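Local coordinates for adenosine deaminase (Burkholderia ambifaria, PDB 4GXW), which binds a zinc ion and, as a member of the adenosine and AMP deaminase family, probably deaminates adenine or a related purine, at residues His108-Ala113 / Phe148-Arg153. Residues are numbered along the deposited sequence; the frame is centred on the assembly and turned at random.
Sequences HNVRHA and FGIGAR
Ile150, the residue just before strand 151-159, lays its side chain against Val110 and Ala113 of the adjacent strand. CB lies near Val110 O; CG1, anti to the backbone N (chi1 -178°), lies near both Val110 O and Arg111 O, closer to the former; and CD1, with the chain extended, ends 3.4 Å from Val110 O. There the methyl also packs 4.0 Å from Val110 CG1 and more loosely against Ala113 CB, on the side covered by helices 91-106 and 130-148. Three backbone bonds join the strands: Gly151 N to Arg111 O (3.0 Å), Ala113 N to Gly151 O (2.9 Å) and Arg153 N to Ala113 O (2.9 Å). Gly151 thus donates to Arg111 O and accepts from Ala113 N, the residues on either side of His112, as in parallel strands. On the face of His112, opposite that of Ala113 CB, the side chains of His112 and Arg153 cross at about a right angle. Ring atom CE1 stands 3.8 Å from Arg153 NH1 over one guanidinium face, the planes 75° apart, while NE2 hydrogen-bonds Glu114 OE2. NH1 donates a hydrogen bond to Ala152 O (2.9 Å), which lies close to the guanidinium plane. The pairing joins strands 110-117 and 151-159, linked through helices in a right-handed beta-alpha-beta crossover of the TIM-barrel-type amidohydrolase fold, with the zinc about 14 Å from the side chain of Ala113.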
# COMPACT_ATOMS: atom_id res chain seq x y z
N HIS A 108 9.32 -11.73 -1.36
CA HIS A 108 8.64 -11.65 -2.65
C HIS A 108 9.34 -10.70 -3.61
O HIS A 108 8.74 -10.19 -4.55
CB HIS A 108 7.17 -11.27 -2.46
CG HIS A 108 6.37 -12.39 -1.88
ND1 HIS A 108 5.85 -13.40 -2.66
CD2 HIS A 108 6.06 -12.70 -0.60
CE1 HIS A 108 5.22 -14.27 -1.89
NE2 HIS A 108 5.33 -13.86 -0.64
N ASN A 109 10.63 -10.47 -3.35
CA ASN A 109 11.46 -9.62 -4.20
C ASN A 109 11.03 -8.16 -4.25
O ASN A 109 11.31 -7.45 -5.22
CB ASN A 109 11.61 -10.23 -5.59
CG ASN A 109 12.48 -11.46 -5.59
OD1 ASN A 109 13.64 -11.42 -5.15
ND2 ASN A 109 11.93 -12.59 -6.03
N VAL A 110 10.37 -7.70 -3.19
CA VAL A 110 10.25 -6.27 -2.97
C VAL A 110 11.63 -5.78 -2.53
O VAL A 110 12.18 -6.25 -1.52
CB VAL A 110 9.18 -5.93 -1.92
CG1 VAL A 110 9.17 -4.43 -1.66
CG2 VAL A 110 7.80 -6.41 -2.39
N ARG A 111 12.19 -4.85 -3.29
CA ARG A 111 13.53 -4.34 -3.03
C ARG A 111 13.50 -3.01 -2.29
O ARG A 111 14.50 -2.57 -1.72
CB ARG A 111 14.32 -4.22 -4.33
CG ARG A 111 14.55 -5.58 -4.95
CD ARG A 111 15.20 -5.52 -6.31
NE ARG A 111 15.47 -6.87 -6.82
CZ ARG A 111 15.99 -7.12 -8.02
NH1 ARG A 111 16.32 -6.13 -8.82
NH2 ARG A 111 16.20 -8.38 -8.40
N HIS A 112 12.33 -2.37 -2.31
CA HIS A 112 12.12 -1.07 -1.70
C HIS A 112 10.65 -0.97 -1.32
O HIS A 112 9.78 -1.13 -2.17
CB HIS A 112 12.50 0.04 -2.69
CG HIS A 112 12.25 1.42 -2.18
ND1 HIS A 112 13.13 2.09 -1.35
CD2 HIS A 112 11.21 2.27 -2.37
CE1 HIS A 112 12.65 3.28 -1.06
NE2 HIS A 112 11.47 3.41 -1.65
N ALA A 113 10.38 -0.72 -0.04
CA ALA A 113 9.02 -0.63 0.48
C ALA A 113 8.81 0.68 1.22
O ALA A 113 9.59 1.03 2.11
CB ALA A 113 8.70 -1.80 1.41
N PHE A 148 17.92 -8.62 5.15
CA PHE A 148 17.26 -9.05 3.92
C PHE A 148 17.59 -8.19 2.70
O PHE A 148 17.18 -8.50 1.58
CB PHE A 148 15.74 -9.11 4.13
CG PHE A 148 15.35 -9.69 5.46
CD1 PHE A 148 15.61 -11.02 5.76
CD2 PHE A 148 14.74 -8.90 6.42
CE1 PHE A 148 15.26 -11.55 6.99
CE2 PHE A 148 14.38 -9.42 7.65
CZ PHE A 148 14.64 -10.75 7.93
N GLY A 149 18.32 -7.09 2.92
CA GLY A 149 18.76 -6.23 1.83
C GLY A 149 17.67 -5.35 1.25
O GLY A 149 17.86 -4.72 0.21
N ILE A 150 16.52 -5.29 1.93
CA ILE A 150 15.40 -4.48 1.44
C ILE A 150 15.50 -3.05 1.96
O ILE A 150 15.75 -2.84 3.16
CB ILE A 150 14.04 -5.11 1.85
CG1 ILE A 150 12.86 -4.29 1.31
CG2 ILE A 150 13.92 -5.29 3.37
CD1 ILE A 150 11.51 -4.97 1.53
N GLY A 151 15.34 -2.08 1.07
CA GLY A 151 15.32 -0.68 1.47
C GLY A 151 13.91 -0.26 1.82
O GLY A 151 12.93 -0.88 1.39
N ALA A 152 13.77 0.80 2.62
CA ALA A 152 12.43 1.20 3.05
C ALA A 152 12.35 2.67 3.42
O ALA A 152 13.35 3.29 3.79
CB ALA A 152 11.97 0.33 4.23
N ARG A 153 11.14 3.22 3.30
CA ARG A 153 10.82 4.52 3.89
C ARG A 153 9.56 4.41 4.73
O ARG A 153 8.65 3.63 4.41
CB ARG A 153 10.60 5.59 2.81
CG ARG A 153 11.77 5.80 1.87
CD ARG A 153 12.96 6.41 2.58
NE ARG A 153 14.07 6.68 1.66
CZ ARG A 153 14.96 5.78 1.27
NH1 ARG A 153 14.91 4.53 1.72
NH2 ARG A 153 15.93 6.12 0.43